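Local coordinates for xylose isomerase domain protein TIM barrel (Planctomyces limnophilus, PDB 3TVA) that binds a magnesium ion in a xylose isomerase-like TIM barrel and probably acts as an isomerase, at residues N195-V203 with A242-I250; P9-T17 with L280-C290. All coordinates share one frame; numbering follows the deposited sequence.

Contact 1 of 2, residues N195-V203 with A242-I250; sequences NPIEALRKV and AYLTTLWEI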
loop_
_atom_site.group_PDB
_atom_site.type_symbol
_atom_site.label_atom_id
_atom_site.label_comp_id
_atom_site.label_asym_id
_atom_site.label_seq_id
_atom_site.Cartn_x
_atom_site.Cartn_y
_atom_site.Cartn_z
ATOM N N ASN A 195 5.553 15.804 -7.277
ATOM C CA ASN A 195 6.705 15.402 -6.481
ATOM C C ASN A 195 6.288 14.710 -5.201
ATOM O O ASN A 195 5.563 15.284 -4.387
ATOM C CB ASN A 195 7.626 16.578 -6.144
ATOM C CG ASN A 195 8.914 16.117 -5.458
ATOM O OD1 ASN A 195 8.985 16.010 -4.223
ATOM N ND2 ASN A 195 9.929 15.804 -6.264
ATOM N N PRO A 196 6.756 13.470 -5.021
ATOM C CA PRO A 196 6.350 12.612 -3.907
ATOM C C PRO A 196 6.814 13.106 -2.524
ATOM O O PRO A 196 6.056 12.948 -1.572
ATOM C CB PRO A 196 6.989 11.264 -4.252
ATOM C CG PRO A 196 8.151 11.607 -5.152
ATOM C CD PRO A 196 7.670 12.784 -5.954
ATOM N N ILE A 197 8.001 13.695 -2.404
ATOM C CA ILE A 197 8.426 14.185 -1.087
ATOM C C ILE A 197 7.578 15.390 -0.647
ATOM O O ILE A 197 7.204 15.490 0.518
ATOM C CB ILE A 197 9.930 14.535 -1.014
ATOM C CG1 ILE A 197 10.794 13.427 -1.634
ATOM C CG2 ILE A 197 10.349 14.783 0.448
ATOM C CD1 ILE A 197 10.465 12.037 -1.138
ATOM N N GLU A 198 7.256 16.290 -1.577
ATOM C CA GLU A 198 6.340 17.394 -1.270
ATOM C C GLU A 198 4.945 16.896 -0.869
ATOM O O GLU A 198 4.310 17.458 0.018
ATOM C CB GLU A 198 6.222 18.354 -2.451
ATOM C CG GLU A 198 7.517 19.091 -2.764
ATOM C CD GLU A 198 7.484 19.817 -4.104
ATOM O OE1 GLU A 198 6.373 20.090 -4.618
ATOM O OE2 GLU A 198 8.575 20.113 -4.646
ATOM N N ALA A 199 4.465 15.851 -1.532
ATOM C CA ALA A 199 3.151 15.312 -1.207
ATOM C C ALA A 199 3.163 14.702 0.192
ATOM O O ALA A 199 2.221 14.872 0.944
ATOM C CB ALA A 199 2.704 14.269 -2.236
ATOM N N LEU A 200 4.232 13.980 0.516
ATOM C CA LEU A 200 4.407 13.406 1.844
ATOM C C LEU A 200 4.302 14.460 2.948
ATOM O O LEU A 200 3.638 14.230 3.957
ATOM C CB LEU A 200 5.764 12.712 1.943
ATOM C CG LEU A 200 6.118 12.174 3.332
ATOM C CD1 LEU A 200 5.102 11.108 3.788
ATOM C CD2 LEU A 200 7.544 11.615 3.325
ATOM N N ARG A 201 4.975 15.602 2.772
ATOM C CA ARG A 201 4.881 16.683 3.747
ATOM C C ARG A 201 3.437 17.147 3.908
ATOM O O ARG A 201 2.988 17.414 5.012
ATOM C CB ARG A 201 5.730 17.882 3.342
ATOM C CG ARG A 201 7.240 17.663 3.404
ATOM C CD ARG A 201 7.958 18.997 3.221
ATOM N NE ARG A 201 9.352 18.864 3.615
ATOM C CZ ARG A 201 9.778 18.989 4.865
ATOM N NH1 ARG A 201 8.923 19.288 5.828
ATOM N NH2 ARG A 201 11.058 18.824 5.141
ATOM N N LYS A 202 2.713 17.262 2.798
ATOM C CA LYS A 202 1.345 17.763 2.847
ATOM C C LYS A 202 0.412 16.810 3.588
ATOM O O LYS A 202 -0.502 17.253 4.281
ATOM C CB LYS A 202 0.807 17.991 1.433
ATOM C CG LYS A 202 1.221 19.307 0.809
ATOM C CD LYS A 202 0.660 19.423 -0.602
ATOM C CE LYS A 202 0.813 20.827 -1.164
ATOM N NZ LYS A 202 0.397 20.895 -2.598
ATOM N N VAL A 203 0.609 15.506 3.398
ATOM C CA VAL A 203 -0.308 14.508 3.964
ATOM C C VAL A 203 0.139 13.897 5.292
ATOM O O VAL A 203 -0.472 12.934 5.764
ATOM C CB VAL A 203 -0.721 13.416 2.946
ATOM C CG1 VAL A 203 -1.317 14.072 1.698
ATOM C CG2 VAL A 203 0.460 12.495 2.597
ATOM N N ALA A 242 16.254 11.361 0.761
ATOM C CA ALA A 242 15.293 12.457 0.917
ATOM C C ALA A 242 13.959 11.989 1.525
ATOM O O ALA A 242 13.379 12.655 2.386
ATOM C CB ALA A 242 15.062 13.153 -0.424
ATOM N N TYR A 243 13.490 10.829 1.074
ATOM C CA TYR A 243 12.240 10.240 1.542
ATOM C C TYR A 243 12.326 9.847 3.023
ATOM O O TYR A 243 11.472 10.228 3.823
ATOM C CB TYR A 243 11.938 9.007 0.676
ATOM C CG TYR A 243 10.691 8.201 0.995
ATOM C CD1 TYR A 243 9.476 8.815 1.258
ATOM C CD2 TYR A 243 10.728 6.807 0.973
ATOM C CE1 TYR A 243 8.331 8.059 1.527
ATOM C CE2 TYR A 243 9.594 6.044 1.237
ATOM C CZ TYR A 243 8.396 6.677 1.507
ATOM O OH TYR A 243 7.256 5.921 1.749
ATOM N N LEU A 244 13.357 9.079 3.378
ATOM C CA LEU A 244 13.543 8.642 4.755
ATOM C C LEU A 244 13.821 9.792 5.742
ATOM O O LEU A 244 13.332 9.764 6.867
ATOM C CB LEU A 244 14.628 7.578 4.857
ATOM C CG LEU A 244 14.140 6.122 4.821
ATOM C CD1 LEU A 244 13.342 5.871 3.581
ATOM C CD2 LEU A 244 15.313 5.124 4.921
ATOM N N THR A 245 14.594 10.785 5.312
ATOM C CA THR A 245 14.910 11.900 6.189
ATOM C C THR A 245 13.645 12.725 6.443
ATOM O O THR A 245 13.433 13.220 7.545
ATOM C CB THR A 245 16.059 12.770 5.621
ATOM O OG1 THR A 245 17.123 11.920 5.150
ATOM C CG2 THR A 245 16.603 13.688 6.680
ATOM N N THR A 246 12.791 12.843 5.430
ATOM C CA THR A 246 11.502 13.517 5.589
ATOM C C THR A 246 10.539 12.706 6.481
ATOM O O THR A 246 9.846 13.272 7.328
ATOM C CB THR A 246 10.836 13.823 4.234
ATOM O OG1 THR A 246 11.733 14.593 3.429
ATOM C CG2 THR A 246 9.552 14.602 4.433
ATOM N N LEU A 247 10.506 11.387 6.302
ATOM C CA LEU A 247 9.691 10.525 7.172
ATOM C C LEU A 247 10.107 10.684 8.622
ATOM O O LEU A 247 9.272 10.730 9.525
ATOM C CB LEU A 247 9.849 9.046 6.786
ATOM C CG LEU A 247 9.000 8.526 5.620
ATOM C CD1 LEU A 247 9.401 7.089 5.236
ATOM C CD2 LEU A 247 7.508 8.606 5.960
ATOM N N TRP A 248 11.414 10.749 8.848
ATOM C CA TRP A 248 11.908 10.888 10.205
ATOM C C TRP A 248 11.431 12.211 10.805
ATOM O O TRP A 248 10.944 12.242 11.929
ATOM C CB TRP A 248 13.431 10.811 10.227
ATOM C CG TRP A 248 14.004 10.843 11.603
ATOM C CD1 TRP A 248 14.661 11.892 12.204
ATOM C CD2 TRP A 248 13.981 9.779 12.559
ATOM N NE1 TRP A 248 15.046 11.536 13.480
ATOM C CE2 TRP A 248 14.636 10.246 13.722
ATOM C CE3 TRP A 248 13.473 8.470 12.543
ATOM C CZ2 TRP A 248 14.797 9.448 14.859
ATOM C CZ3 TRP A 248 13.632 7.685 13.672
ATOM C CH2 TRP A 248 14.291 8.177 14.815
ATOM N N GLU A 249 11.552 13.293 10.040
ATOM C CA GLU A 249 11.133 14.616 10.506
ATOM C C GLU A 249 9.650 14.696 10.898
ATOM O O GLU A 249 9.291 15.353 11.879
ATOM C CB GLU A 249 11.435 15.688 9.456
ATOM C CG GLU A 249 10.809 17.027 9.817
ATOM C CD GLU A 249 10.863 18.050 8.704
ATOM O OE1 GLU A 249 11.824 18.016 7.896
ATOM O OE2 GLU A 249 9.948 18.910 8.640
ATOM N N ILE A 250 8.776 14.015 10.160
ATOM C CA ILE A 250 7.350 14.113 10.470
ATOM C C ILE A 250 6.897 13.167 11.575
ATOM O O ILE A 250 5.720 13.127 11.914
ATOM C CB ILE A 250 6.475 13.916 9.250
ATOM C CG1 ILE A 250 6.632 12.480 8.729
ATOM C CG2 ILE A 250 6.836 14.961 8.198
ATOM C CD1 ILE A 250 5.706 12.142 7.585
HETATM O O HOH W 1 11.847 17.316 2.831
#

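Contact 2 of 2, residues P9-T17 with L280-C290; sequences PYWPIGVFT and LTGLRKKIANC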
loop_
_atom_site.group_PDB
_atom_site.type_symbol
_atom_site.label_atom_id
_atom_site.label_comp_id
_atom_site.label_asym_id
_atom_site.label_seq_id
_atom_site.Cartn_x
_atom_site.Cartn_y
_atom_site.Cartn_z
ATOM N N PRO A 9 11.614 -0.748 18.635
ATOM C CA PRO A 9 12.651 -0.360 17.668
ATOM C C PRO A 9 12.053 0.366 16.473
ATOM O O PRO A 9 11.022 -0.048 15.948
ATOM C CB PRO A 9 13.256 -1.699 17.230
ATOM C CG PRO A 9 12.227 -2.725 17.563
ATOM C CD PRO A 9 11.500 -2.210 18.771
ATOM N N TYR A 10 12.701 1.448 16.059
ATOM C CA TYR A 10 12.194 2.280 14.981
ATOM C C TYR A 10 12.404 1.590 13.666
ATOM O O TYR A 10 13.392 0.866 13.490
ATOM C CB TYR A 10 12.968 3.592 14.914
ATOM C CG TYR A 10 13.042 4.338 16.213
ATOM C CD1 TYR A 10 14.207 5.001 16.587
ATOM C CD2 TYR A 10 11.938 4.399 17.062
ATOM C CE1 TYR A 10 14.275 5.703 17.785
ATOM C CE2 TYR A 10 11.993 5.090 18.255
ATOM C CZ TYR A 10 13.162 5.744 18.613
ATOM O OH TYR A 10 13.209 6.433 19.805
ATOM N N TRP A 11 11.502 1.857 12.730
ATOM C CA TRP A 11 11.701 1.470 11.337
ATOM C C TRP A 11 12.087 -0.001 11.137
ATOM O O TRP A 11 13.041 -0.281 10.421
ATOM C CB TRP A 11 12.769 2.377 10.704
ATOM C CG TRP A 11 12.288 3.775 10.416
ATOM C CD1 TRP A 11 11.040 4.285 10.663
ATOM C CD2 TRP A 11 13.039 4.833 9.808
ATOM N NE1 TRP A 11 10.974 5.597 10.255
ATOM C CE2 TRP A 11 12.184 5.954 9.715
ATOM C CE3 TRP A 11 14.349 4.938 9.322
ATOM C CZ2 TRP A 11 12.596 7.165 9.166
ATOM C CZ3 TRP A 11 14.762 6.147 8.785
ATOM C CH2 TRP A 11 13.889 7.248 8.716
ATOM N N PRO A 12 11.344 -0.946 11.753
ATOM C CA PRO A 12 11.661 -2.335 11.392
ATOM C C PRO A 12 11.421 -2.498 9.897
ATOM O O PRO A 12 10.511 -1.878 9.360
ATOM C CB PRO A 12 10.638 -3.158 12.188
ATOM C CG PRO A 12 9.465 -2.221 12.382
ATOM C CD PRO A 12 10.103 -0.843 12.545
ATOM N N ILE A 13 12.278 -3.241 9.219
ATOM C CA ILE A 13 12.117 -3.422 7.782
ATOM C C ILE A 13 11.100 -4.528 7.477
ATOM O O ILE A 13 10.930 -5.467 8.258
ATOM C CB ILE A 13 13.482 -3.584 7.074
ATOM C CG1 ILE A 13 14.125 -2.200 6.928
ATOM C CG2 ILE A 13 13.331 -4.197 5.689
ATOM C CD1 ILE A 13 15.422 -2.050 7.618
ATOM N N GLY A 14 10.406 -4.407 6.354
ATOM C CA GLY A 14 9.416 -5.396 6.001
ATOM C C GLY A 14 9.425 -5.583 4.509
ATOM O O GLY A 14 10.108 -4.854 3.782
ATOM N N VAL A 15 8.732 -6.619 4.055
ATOM C CA VAL A 15 8.531 -6.807 2.631
ATOM C C VAL A 15 7.055 -7.058 2.380
ATOM O O VAL A 15 6.323 -7.522 3.261
ATOM C CB VAL A 15 9.384 -7.966 2.043
ATOM C CG1 VAL A 15 10.882 -7.718 2.294
ATOM C CG2 VAL A 15 8.945 -9.302 2.624
ATOM N N PHE A 16 6.615 -6.719 1.177
ATOM C CA PHE A 16 5.229 -6.894 0.812
ATOM C C PHE A 16 5.113 -8.315 0.265
ATOM O O PHE A 16 5.818 -8.680 -0.665
ATOM C CB PHE A 16 4.810 -5.824 -0.211
ATOM C CG PHE A 16 3.354 -5.851 -0.540
ATOM C CD1 PHE A 16 2.474 -4.977 0.082
ATOM C CD2 PHE A 16 2.856 -6.758 -1.464
ATOM C CE1 PHE A 16 1.117 -5.003 -0.211
ATOM C CE2 PHE A 16 1.494 -6.789 -1.767
ATOM C CZ PHE A 16 0.630 -5.900 -1.139
ATOM N N THR A 17 4.228 -9.111 0.851
ATOM C CA THR A 17 4.126 -10.524 0.514
ATOM C C THR A 17 2.744 -10.896 0.002
ATOM O O THR A 17 1.796 -10.117 0.115
ATOM C CB THR A 17 4.427 -11.420 1.730
ATOM O OG1 THR A 17 3.475 -11.160 2.769
ATOM C CG2 THR A 17 5.834 -11.158 2.246
ATOM N N LEU A 280 18.298 0.289 2.976
ATOM C CA LEU A 280 17.461 0.844 4.043
ATOM C C LEU A 280 18.099 0.656 5.412
ATOM O O LEU A 280 17.926 1.488 6.311
ATOM C CB LEU A 280 16.061 0.223 4.030
ATOM C CG LEU A 280 15.192 0.562 2.815
ATOM C CD1 LEU A 280 13.895 -0.222 2.848
ATOM C CD2 LEU A 280 14.901 2.062 2.760
ATOM N N THR A 281 18.834 -0.441 5.571
ATOM C CA THR A 281 19.489 -0.734 6.841
ATOM C C THR A 281 20.575 0.313 7.121
ATOM O O THR A 281 20.710 0.784 8.249
ATOM C CB THR A 281 20.068 -2.163 6.846
ATOM O OG1 THR A 281 18.988 -3.104 6.748
ATOM C CG2 THR A 281 20.862 -2.446 8.114
ATOM N N GLY A 282 21.329 0.680 6.085
ATOM C CA GLY A 282 22.331 1.731 6.200
ATOM C C GLY A 282 21.697 3.091 6.468
ATOM O O GLY A 282 22.178 3.855 7.300
ATOM N N LEU A 283 20.605 3.406 5.775
ATOM C CA LEU A 283 19.965 4.704 5.988
ATOM C C LEU A 283 19.315 4.781 7.372
ATOM O O LEU A 283 19.359 5.824 8.028
ATOM C CB LEU A 283 18.946 5.018 4.883
ATOM C CG LEU A 283 19.524 5.294 3.485
ATOM C CD1 LEU A 283 18.398 5.354 2.457
ATOM C CD2 LEU A 283 20.345 6.584 3.461
ATOM N N ARG A 284 18.728 3.673 7.824
ATOM C CA ARG A 284 18.166 3.626 9.168
ATOM C C ARG A 284 19.236 3.882 10.215
ATOM O O ARG A 284 19.010 4.625 11.162
ATOM C CB ARG A 284 17.499 2.275 9.451
ATOM C CG ARG A 284 16.825 2.196 10.826
ATOM C CD ARG A 284 16.115 0.851 11.003
ATOM N NE ARG A 284 17.085 -0.240 11.071
ATOM C CZ ARG A 284 16.780 -1.534 10.998
ATOM N NH1 ARG A 284 15.513 -1.915 10.844
ATOM N NH2 ARG A 284 17.746 -2.454 11.080
ATOM N N LYS A 285 20.400 3.260 10.045
ATOM C CA LYS A 285 21.491 3.423 10.998
ATOM C C LYS A 285 21.971 4.873 11.043
ATOM O O LYS A 285 22.298 5.404 12.105
ATOM C CB LYS A 285 22.657 2.502 10.637
ATOM C CG LYS A 285 23.852 2.609 11.573
ATOM C CD LYS A 285 24.946 1.640 11.140
ATOM C CE LYS A 285 26.288 1.964 11.790
ATOM N NZ LYS A 285 26.283 1.702 13.253
ATOM N N LYS A 286 22.013 5.509 9.880
ATOM C CA LYS A 286 22.400 6.909 9.789
ATOM C C LYS A 286 21.341 7.848 10.376
ATOM O O LYS A 286 21.657 8.718 11.185
ATOM C CB LYS A 286 22.664 7.277 8.328
ATOM C CG LYS A 286 23.154 8.700 8.122
ATOM C CD LYS A 286 23.177 9.056 6.645
ATOM C CE LYS A 286 23.710 10.477 6.435
ATOM N NZ LYS A 286 23.910 10.788 4.989
ATOM N N ILE A 287 20.097 7.701 9.923
ATOM C CA ILE A 287 19.023 8.619 10.310
ATOM C C ILE A 287 18.351 8.342 11.662
ATOM O O ILE A 287 18.144 9.255 12.459
ATOM C CB ILE A 287 17.940 8.658 9.221
ATOM C CG1 ILE A 287 18.560 9.042 7.878
ATOM C CG2 ILE A 287 16.817 9.623 9.586
ATOM C CD1 ILE A 287 17.622 8.769 6.693
ATOM N N ALA A 288 18.019 7.079 11.917
ATOM C CA ALA A 288 17.284 6.718 13.126
ATOM C C ALA A 288 18.201 6.232 14.241
ATOM O O ALA A 288 17.743 5.980 15.357
ATOM C CB ALA A 288 16.225 5.665 12.806
ATOM N N ASN A 289 19.495 6.132 13.927
ATOM C CA ASN A 289 20.528 5.602 14.828
ATOM C C ASN A 289 20.328 4.143 15.267
ATOM O O ASN A 289 20.809 3.726 16.324
ATOM C CB ASN A 289 20.752 6.529 16.028
ATOM C CG ASN A 289 21.553 7.764 15.665
ATOM O OD1 ASN A 289 21.040 8.692 15.033
ATOM N ND2 ASN A 289 22.823 7.782 16.063
ATOM N N CYS A 290 19.630 3.374 14.437
ATOM C CA CYS A 290 19.472 1.938 14.651
ATOM C C CYS A 290 19.404 1.203 13.314
ATOM O O CYS A 290 19.659 0.003 13.240
ATOM C CB CYS A 290 18.219 1.639 15.480
ATOM S SG CYS A 290 16.650 1.981 14.631
HETATM O O HOH W 2 14.576 -4.767 10.890
#

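Contact 1 of 2, residues N195-V203 with A242-I250
Arg201 and Glu249 bridge the outer side of this helix pair with a two-pronged salt bridge. The guanidinium meets the carboxylate end-on, NH1 of Arg201 giving a bond of 3.0 Å to OE2 of Glu249 while NH2 serves OE1. The two planes are 54° apart, so the match is twisted: OE2 is approached from above the carboxylate plane, OE1 on its syn side but also well out of the plane. NH2 of Arg201 also donates to a water, which in turn donates to OG1 of Thr246 at 2.8 Å. That hydroxyl spends its own proton on the backbone, bonding to Ala242 O at 2.7 Å. Ala242 O thereby takes two bonds, from OG1 and N of Thr246, on opposite faces of its plane. With OG1 turned back beside its own backbone N (chi1 -56°), the CG2 methyl of Thr246 is left to lie over one face of the guanidinium and against CD2 of Leu200 at 3.8 Å.

Beneath these polar groups the packing is apolar. Leu200 reaches in with both methyls, CD2 touching CD1 of Tyr243 (4.0 Å) and CD1 touching CD1 of Ile250, while CD1 of Ile197 lies 3.8 Å from CB of Tyr243. The Tyr243 hydroxyl is bonded to His211 O, the backbone of a magnesium ligand. At the start of helix 196-203, Asn195 is the N-cap, its OD1 accepting from Glu198 N at 3.2 Å and weakly from Ile197 N. Two nearly parallel helix segments (10° between axes) side by side outside the strands are characteristic of the outer layer of a TIM barrel.

Contact 2 of 2, residues P9-T17 with L280-C290
The methyl of Ala288 meets the indole of Trp11 obliquely near its border, CB of Ala288 lying 4.0 Å from CE3 of Trp11; CG of Arg284 comes to the ring edge. CG2 of Ile287 approaches CH2 of the same ring obliquely at 3.9 Å, and the indole NE1 is bonded to Tyr252 O. Tyr10 has Ala288 O at its edge, 3.9 Å from CD1, and SG of Cys290 makes an oblique sulfur-aromatic contact, although Cys290 is poorly ordered. Trp248 of helix 240-249 packs edge-to-face with both rings. The third flat group, the guanidinium of Arg284, carries CD1 of Ile13 over one face, 3.2 Å from NH1.

At the guanidinium edge NH1 of Arg284 donates to Trp11 O at 3.0 Å, nearly straight at 164°. The oxygen lies in the guanidinium plane, whereas the donor sits above the carbonyl plane. NH1 also donates to a water that accepts from Ile13 N, so one nitrogen serves the backbone before and after Pro12. The extended chain as far as CD runs its methylenes past the Trp11 side chain, CD of Arg284 lying 3.7 Å from CB of Trp11; the bend at chi3 (67°) then turns the head to the carbonyl. Replacing Arg284 with an alanine would probably leave Trp11 O without this donor and open a gap beside Ile13 and the indole.

Further along, CG1 of Ile13 rests 4.2 Å from CB of Leu280. The first barrel strand, 13-18, thus has the last helix, 266-287, laid over its outside, as where the two chain ends meet in a TIM barrel.

Both contacts are partly buried, but contact 1 lies within the helical outer layer, while contact 2 joins that layer to barrel strand 13-18 and its lead-in, bringing the chain's beginning to its end. They meet along helix 240-249, whose Leu244 and Trp248 turn to Trp11, Leu283, Ile287 and Ala288 while Tyr243 and Thr246 serve contact 1. An arginine works in each, yet differently: Arg201, exposed, pairs with a carboxylate, whereas the more sheltered Arg284 bonds to a main-chain carbonyl. Aliphatic side chains fill the core of contact 1; in contact 2 an indole takes much of that role. Contact 1 lies nearer the magnesium ion, about 9 Å from the side chain of Tyr243, against about 13 Å from that of Leu280.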